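Local structure of ferric uptake regulation protein (Pseudomonas aeruginosa, 1MZB) at residues V4-S7 / E8-A12; R20-I23 / L24-L27; E107-K110 / R111-E114. The protein probably acts as an iron-responsive, DNA-binding transcriptional regulator that controls iron-uptake genes, and is seen here as a zinc-bound dimer. All coordinates share one frame; numbering follows the deposited sequence.

Contact 1: V4-S7 / E8-A12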
loop_
_atom_site.group_PDB
_atom_site.type_symbol
_atom_site.label_atom_id
_atom_site.label_comp_id
_atom_site.label_asym_id
_atom_site.label_seq_id
_atom_site.Cartn_x
_atom_site.Cartn_y
_atom_site.Cartn_z
ATOM N N VAL A 4 -3.088 -20.824 -0.601
ATOM C CA VAL A 4 -3.014 -19.569 0.131
ATOM C C VAL A 4 -4.399 -19.104 0.532
ATOM O O VAL A 4 -4.571 -18.519 1.597
ATOM C CB VAL A 4 -2.307 -18.467 -0.718
ATOM C CG1 VAL A 4 -2.538 -17.082 -0.110
ATOM C CG2 VAL A 4 -0.830 -18.761 -0.783
ATOM N N GLU A 5 -5.388 -19.357 -0.321
ATOM C CA GLU A 5 -6.761 -18.954 -0.018
ATOM C C GLU A 5 -7.278 -19.743 1.172
ATOM O O GLU A 5 -7.978 -19.213 2.024
ATOM C CB GLU A 5 -7.690 -19.193 -1.218
ATOM C CG GLU A 5 -7.482 -18.238 -2.384
ATOM C CD GLU A 5 -6.376 -18.681 -3.312
ATOM O OE1 GLU A 5 -5.415 -19.295 -2.814
ATOM O OE2 GLU A 5 -6.453 -18.412 -4.537
ATOM N N ASN A 6 -6.932 -21.025 1.226
ATOM C CA ASN A 6 -7.375 -21.862 2.336
ATOM C C ASN A 6 -6.851 -21.327 3.655
ATOM O O ASN A 6 -7.591 -21.250 4.625
ATOM C CB ASN A 6 -6.903 -23.300 2.132
ATOM C CG ASN A 6 -7.639 -23.994 1.004
ATOM O OD1 ASN A 6 -8.277 -23.348 0.161
ATOM N ND2 ASN A 6 -7.545 -25.321 0.970
ATOM N N SER A 7 -5.577 -20.948 3.686
ATOM C CA SER A 7 -4.986 -20.423 4.906
ATOM C C SER A 7 -5.673 -19.131 5.303
ATOM O O SER A 7 -5.986 -18.923 6.471
ATOM C CB SER A 7 -3.482 -20.177 4.734
ATOM O OG SER A 7 -2.831 -21.368 4.321
ATOM N N GLU A 8 -5.938 -18.265 4.327
ATOM C CA GLU A 8 -6.592 -17.002 4.641
ATOM C C GLU A 8 -7.947 -17.222 5.275
ATOM O O GLU A 8 -8.296 -16.566 6.255
ATOM C CB GLU A 8 -6.741 -16.166 3.375
ATOM C CG GLU A 8 -5.414 -15.713 2.825
ATOM C CD GLU A 8 -5.587 -14.794 1.641
ATOM O OE1 GLU A 8 -6.126 -15.261 0.622
ATOM O OE2 GLU A 8 -5.194 -13.612 1.744
ATOM N N LEU A 9 -8.707 -18.154 4.716
ATOM C CA LEU A 9 -10.031 -18.473 5.232
ATOM C C LEU A 9 -9.972 -19.084 6.634
ATOM O O LEU A 9 -10.769 -18.732 7.503
ATOM C CB LEU A 9 -10.751 -19.426 4.272
ATOM C CG LEU A 9 -11.215 -18.840 2.931
ATOM C CD1 LEU A 9 -11.859 -19.938 2.088
ATOM C CD2 LEU A 9 -12.243 -17.709 3.179
ATOM N N ARG A 10 -9.026 -19.994 6.867
ATOM C CA ARG A 10 -8.911 -20.620 8.188
ATOM C C ARG A 10 -8.473 -19.615 9.239
ATOM O O ARG A 10 -9.063 -19.547 10.318
ATOM C CB ARG A 10 -7.952 -21.809 8.122
ATOM C CG ARG A 10 -8.557 -22.946 7.321
ATOM C CD ARG A 10 -7.584 -24.044 6.984
ATOM N NE ARG A 10 -8.260 -25.075 6.204
ATOM C CZ ARG A 10 -7.720 -25.714 5.172
ATOM N NH1 ARG A 10 -6.480 -25.431 4.786
ATOM N NH2 ARG A 10 -8.424 -26.635 4.523
ATOM N N LYS A 11 -7.456 -18.820 8.921
ATOM C CA LYS A 11 -6.981 -17.791 9.841
ATOM C C LYS A 11 -8.127 -16.862 10.238
ATOM O O LYS A 11 -8.101 -16.276 11.327
ATOM C CB LYS A 11 -5.877 -16.954 9.198
ATOM C CG LYS A 11 -4.450 -17.442 9.424
ATOM C CD LYS A 11 -4.036 -18.585 8.489
ATOM C CE LYS A 11 -4.552 -19.943 8.956
ATOM N NZ LYS A 11 -4.268 -21.031 7.965
ATOM N N ALA A 12 -9.127 -16.738 9.362
ATOM C CA ALA A 12 -10.286 -15.878 9.604
ATOM C C ALA A 12 -11.454 -16.614 10.262
ATOM O O ALA A 12 -12.574 -16.105 10.295
ATOM C CB ALA A 12 -10.747 -15.242 8.288
HETATM O O HOH W 1 -5.145 -26.121 2.038
#

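Contact 2: R20-I23 / L24-L27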
loop_
_atom_site.group_PDB
_atom_site.type_symbol
_atom_site.label_atom_id
_atom_site.label_comp_id
_atom_site.label_asym_id
_atom_site.label_seq_id
_atom_site.Cartn_x
_atom_site.Cartn_y
_atom_site.Cartn_z
ATOM N N ARG A 20 -16.780 -19.570 -1.142
ATOM C CA ARG A 20 -15.851 -18.677 -0.462
ATOM C C ARG A 20 -14.536 -18.576 -1.221
ATOM O O ARG A 20 -13.952 -17.499 -1.343
ATOM C CB ARG A 20 -15.635 -19.123 0.991
ATOM C CG ARG A 20 -16.814 -18.819 1.881
ATOM C CD ARG A 20 -16.664 -19.362 3.297
ATOM N NE ARG A 20 -17.871 -19.071 4.064
ATOM C CZ ARG A 20 -18.185 -19.594 5.248
ATOM N NH1 ARG A 20 -17.382 -20.466 5.859
ATOM N NH2 ARG A 20 -19.327 -19.242 5.827
ATOM N N VAL A 21 -14.068 -19.690 -1.774
ATOM C CA VAL A 21 -12.832 -19.650 -2.532
ATOM C C VAL A 21 -12.950 -18.885 -3.847
ATOM O O VAL A 21 -12.085 -18.058 -4.185
ATOM C CB VAL A 21 -12.315 -21.092 -2.812
ATOM C CG1 VAL A 21 -11.203 -21.050 -3.860
ATOM C CG2 VAL A 21 -11.817 -21.698 -1.523
ATOM N N LYS A 22 -14.024 -19.122 -4.597
ATOM C CA LYS A 22 -14.182 -18.427 -5.856
ATOM C C LYS A 22 -14.319 -16.899 -5.690
ATOM O O LYS A 22 -13.767 -16.129 -6.471
ATOM C CB LYS A 22 -15.367 -19.005 -6.630
ATOM C CG LYS A 22 -15.014 -20.339 -7.310
ATOM C CD LYS A 22 -16.182 -20.955 -8.067
ATOM C CE LYS A 22 -15.720 -22.250 -8.780
ATOM N NZ LYS A 22 -14.372 -22.044 -9.407
ATOM N N ILE A 23 -15.042 -16.470 -4.666
ATOM C CA ILE A 23 -15.216 -15.029 -4.451
ATOM C C ILE A 23 -13.898 -14.362 -4.040
ATOM O O ILE A 23 -13.549 -13.274 -4.518
ATOM C CB ILE A 23 -16.346 -14.802 -3.427
ATOM C CG1 ILE A 23 -17.663 -15.265 -4.069
ATOM C CG2 ILE A 23 -16.373 -13.319 -2.989
ATOM C CD1 ILE A 23 -18.856 -15.377 -3.136
ATOM N N LEU A 24 -13.141 -15.019 -3.173
ATOM C CA LEU A 24 -11.860 -14.475 -2.783
ATOM C C LEU A 24 -10.921 -14.377 -4.009
ATOM O O LEU A 24 -10.137 -13.441 -4.126
ATOM C CB LEU A 24 -11.240 -15.356 -1.695
ATOM C CG LEU A 24 -10.033 -14.763 -0.972
ATOM C CD1 LEU A 24 -10.436 -13.491 -0.244
ATOM C CD2 LEU A 24 -9.480 -15.801 0.023
ATOM N N GLN A 25 -11.012 -15.328 -4.936
ATOM C CA GLN A 25 -10.157 -15.300 -6.122
ATOM C C GLN A 25 -10.591 -14.161 -7.022
ATOM O O GLN A 25 -9.756 -13.489 -7.638
ATOM C CB GLN A 25 -10.235 -16.638 -6.882
ATOM C CG GLN A 25 -9.561 -17.789 -6.152
ATOM C CD GLN A 25 -9.846 -19.137 -6.805
ATOM O OE1 GLN A 25 -10.811 -19.279 -7.556
ATOM N NE2 GLN A 25 -9.016 -20.141 -6.495
ATOM N N MET A 26 -11.904 -13.931 -7.093
ATOM C CA MET A 26 -12.398 -12.834 -7.901
ATOM C C MET A 26 -11.886 -11.516 -7.326
ATOM O O MET A 26 -11.477 -10.619 -8.071
ATOM C CB MET A 26 -13.924 -12.824 -7.933
ATOM C CG MET A 26 -14.463 -11.800 -8.906
ATOM S SD MET A 26 -13.679 -12.043 -10.528
ATOM C CE MET A 26 -14.266 -13.704 -10.926
ATOM N N LEU A 27 -11.916 -11.383 -6.004
ATOM C CA LEU A 27 -11.437 -10.161 -5.374
ATOM C C LEU A 27 -9.959 -9.957 -5.637
ATOM O O LEU A 27 -9.504 -8.826 -5.858
ATOM C CB LEU A 27 -11.650 -10.220 -3.862
ATOM C CG LEU A 27 -13.098 -10.051 -3.418
ATOM C CD1 LEU A 27 -13.185 -10.200 -1.900
ATOM C CD2 LEU A 27 -13.604 -8.683 -3.879
#

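Contact 3: E107-K110 / R111-E114. With ZN (zinc ion), chain E; ZN (zinc ion), chain B.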
loop_
_atom_site.group_PDB
_atom_site.type_symbol
_atom_site.label_atom_id
_atom_site.label_comp_id
_atom_site.label_asym_id
_atom_site.label_seq_id
_atom_site.Cartn_x
_atom_site.Cartn_y
_atom_site.Cartn_z
ATOM N N GLU A 107 3.204 10.982 5.967
ATOM C CA GLU A 107 3.172 12.070 6.948
ATOM C C GLU A 107 1.892 11.995 7.791
ATOM O O GLU A 107 1.938 12.062 9.004
ATOM C CB GLU A 107 3.246 13.426 6.243
ATOM C CG GLU A 107 3.064 14.652 7.165
ATOM C CD GLU A 107 4.104 14.723 8.269
ATOM O OE1 GLU A 107 5.234 14.237 8.041
ATOM O OE2 GLU A 107 3.812 15.272 9.359
ATOM N N ILE A 108 0.754 11.819 7.130
ATOM C CA ILE A 108 -0.524 11.723 7.846
ATOM C C ILE A 108 -0.562 10.472 8.695
ATOM O O ILE A 108 -1.034 10.514 9.807
ATOM C CB ILE A 108 -1.706 11.672 6.873
ATOM C CG1 ILE A 108 -1.924 13.063 6.302
ATOM C CG2 ILE A 108 -2.973 11.146 7.566
ATOM C CD1 ILE A 108 -3.018 13.121 5.301
ATOM N N GLU A 109 -0.086 9.347 8.166
ATOM C CA GLU A 109 -0.084 8.112 8.950
ATOM C C GLU A 109 0.726 8.264 10.243
ATOM O O GLU A 109 0.327 7.774 11.304
ATOM C CB GLU A 109 0.503 6.955 8.128
ATOM C CG GLU A 109 -0.254 6.600 6.842
ATOM C CD GLU A 109 -1.711 6.235 7.082
ATOM O OE1 GLU A 109 -2.004 5.494 8.041
ATOM O OE2 GLU A 109 -2.557 6.677 6.279
ATOM N N LYS A 110 1.881 8.919 10.164
ATOM C CA LYS A 110 2.680 9.062 11.369
ATOM C C LYS A 110 2.044 10.097 12.298
ATOM O O LYS A 110 2.071 9.927 13.518
ATOM C CB LYS A 110 4.133 9.413 11.009
ATOM C CG LYS A 110 4.978 8.173 10.580
ATOM C CD LYS A 110 6.268 8.619 9.850
ATOM C CE LYS A 110 7.444 7.646 9.952
ATOM N NZ LYS A 110 7.396 6.392 9.146
ATOM N N ARG A 111 1.435 11.137 11.729
ATOM C CA ARG A 111 0.783 12.157 12.563
ATOM C C ARG A 111 -0.412 11.547 13.325
ATOM O O ARG A 111 -0.655 11.899 14.486
ATOM C CB ARG A 111 0.331 13.337 11.712
ATOM C CG ARG A 111 -0.368 14.425 12.517
ATOM C CD ARG A 111 0.643 15.144 13.432
ATOM N NE ARG A 111 0.019 16.243 14.158
ATOM C CZ ARG A 111 0.629 16.962 15.085
ATOM N NH1 ARG A 111 1.901 16.707 15.410
ATOM N NH2 ARG A 111 -0.040 17.936 15.688
ATOM N N GLN A 112 -1.181 10.672 12.664
ATOM C CA GLN A 112 -2.299 9.981 13.322
ATOM C C GLN A 112 -1.780 9.181 14.522
ATOM O O GLN A 112 -2.383 9.205 15.591
ATOM C CB GLN A 112 -2.996 9.014 12.360
ATOM C CG GLN A 112 -3.765 9.756 11.296
ATOM C CD GLN A 112 -4.333 8.866 10.209
ATOM O OE1 GLN A 112 -5.106 9.334 9.386
ATOM N NE2 GLN A 112 -3.942 7.590 10.188
ATOM N N LYS A 113 -0.677 8.460 14.332
ATOM C CA LYS A 113 -0.086 7.673 15.432
ATOM C C LYS A 113 0.370 8.575 16.579
ATOM O O LYS A 113 0.192 8.243 17.758
ATOM C CB LYS A 113 1.132 6.881 14.937
ATOM C CG LYS A 113 0.789 5.657 14.105
ATOM C CD LYS A 113 2.046 5.041 13.545
ATOM C CE LYS A 113 1.756 3.947 12.524
ATOM N NZ LYS A 113 3.032 3.646 11.778
ATOM N N GLU A 114 0.961 9.709 16.233
ATOM C CA GLU A 114 1.464 10.643 17.237
ATOM C C GLU A 114 0.326 11.214 18.087
ATOM O O GLU A 114 0.440 11.282 19.310
ATOM C CB GLU A 114 2.259 11.769 16.552
ATOM C CG GLU A 114 2.835 12.834 17.503
ATOM C CD GLU A 114 3.714 13.878 16.791
ATOM O OE1 GLU A 114 3.501 14.144 15.576
ATOM O OE2 GLU A 114 4.610 14.446 17.460
HETATM ZN ZN ZN E . 2.246 16.517 9.143
HETATM ZN ZN ZN B . -4.400 5.889 6.311
HETATM O O HOH W 2 -1.558 5.771 10.951
HETATM O O HOH W 3 -5.012 7.952 7.113
HETATM O O HOH W 4 0.129 15.410 8.912
#

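Contact 1: V4-S7 / E8-A12
The N-terminal helix 4-11, which packs on the winged-helix DNA-binding domain of the Fur fold, holds Asn6 against Arg10 one turn further on. Their side chains run side by side and point the same way. The guanidinium of Arg10 carries the CB of Asn6 over one face, with Asn6 CB 3.4 Å from Arg10 NH1, while the amide of Asn6 stands nearly upright to that plane, at 83°. The two polar ends are joined through a water, which accepts from Asn6 ND2 at 2.7 Å and from Arg10 NH1 at 3.1 Å, a bridge that ties both groups at the helix surface. Beneath them the backbone is regular: Arg10 N reaches Asn6 O at 2.9 Å.

On another flank Glu8 folds back along the preceding turn. Because its CG sits anti to the carbonyl carbon (chi1 -67°), the chain passes beside Val4 O, with Glu8 CG 3.2 Å from that oxygen. The Glu8 side chain runs aslant across that of Val4, its carboxylate also lying against Leu24 of helix 18-28. Its OE2 forms a salt bridge with Lys110 of the second subunit, so this turn is pinned to the dimer partner. Leu9 packs against Phe63 of helix 53-66, and its CG lies 3.4 Å from Glu5 O.

Contact 2: R20-I23 / L24-L27
Ile23 O receives the N-H of Leu27 at 2.9 Å, and the Leu27 side chain begins right beside the same oxygen, with Leu27 CG 3.4 Å from Ile23 O. Two residues earlier the same pattern recurs at Val21: its carbonyl O accepts Gln25 N at 3.0 Å, and Gln25 CG lies 3.2 Å from it. With CG anti to the carbonyl carbon (chi1 -71°) and the chain extended beyond it, Gln25 runs back along the preceding turn until its amide reaches Val21. The touching branch there is CG1, the methyl of Val21 that is anti to the backbone N (chi1 168°), and it meets Gln25 NE2 at 3.5 Å. The two side chains pass at a slant, so the valine methyl covers the nitrogen end of the amide, while Gln25 OE1 lies 3.8 Å from Val21 O and hardly farther from Lys22 CA.

All of this belongs to helix 18-28 of the winged-helix DNA-binding domain, whose helix-turn-helix is probably formed by helices 37-46 and 53-66. The inward face of helix 18-28 is oily: Ile23 packs on Val59 and Leu60, Leu24 on Phe63, and Leu27 on Leu60, all of helix 53-66. Met26 reaches helix 37-46, where it touches Val40, Ala43 and Leu44.

The charged ends leave the helix for other partners. Lys22 NZ makes a salt bridge with Glu49, and the Arg20 guanidinium donates from NH1 to Lys15 O and from NE to Gln62 OE1. At the backbone, Met26 N meets Lys22 O at 2.9 Å, and the longer Leu24 N to Arg20 O bond measures 3.2 Å.

Contact 3: E107-K110 / R111-E114
Gln112 lies beside Glu109 and across Ile108, and its amide serves one of two zinc sites here from the second shell. Glu109 OE2 binds that zinc at 2.0 Å. A water on the same metal donates to Gln112 OE1 at 2.7 Å, so the glutamine probably helps place a first-shell water. The other end of the amide, Gln112 NE2, donates at 3.1 Å to a second water, which donates to Glu109 OE1 and, at 2.8 Å, to Glu109 O. Amide and carboxylate planes are 76° apart. Waters engage both ends of the amide, which favours this orientation; Ile108 CG2 packs 3.3 Å from Gln112 OE1.

Arg111 N bonds to Glu107 O, and Glu107 OE2 binds the second, separate zinc ion at 2.0 Å. With CG anti to the backbone N (chi1 179°) and a bend at chi2, Arg111 sweeps out to Glu114, where Arg111 NH1 makes a salt bridge of 3.0 Å to Glu114 OE1, from above the carboxylate plane. Lys110 O accepts Glu114 N at 2.9 Å, while Lys110 NZ makes salt bridges to Glu8 and Asp85 of the second subunit.

Helix 106-117 thus has two different flanks: one turned to helix 4-11 of the partner chain, the other to the Glu109 zinc, completed by Asp90 at the start of strand 90-94, His88 just before it, and His126, which precedes strand 129-132.

Contacts 1 and 2 lie on successive helices, 4-11 and 18-28, of the N-terminal DNA-binding domain; their centres are about 12 Å apart and they touch, for instance through Leu9 and Arg20. Both helices also pack on helix 53-66. Contact 3 comes last along the chain, on helix 106-117 of the C-terminal dimerisation domain, with its centre about 31 Å from that of contact 1 and about 33 Å from that of contact 2, and no touch to either within the chain. Across the dimer, however, helix 106-117 of one subunit meets helix 4-11 of the other, so the dimerisation domain of one subunit touches the DNA-binding domain of the other.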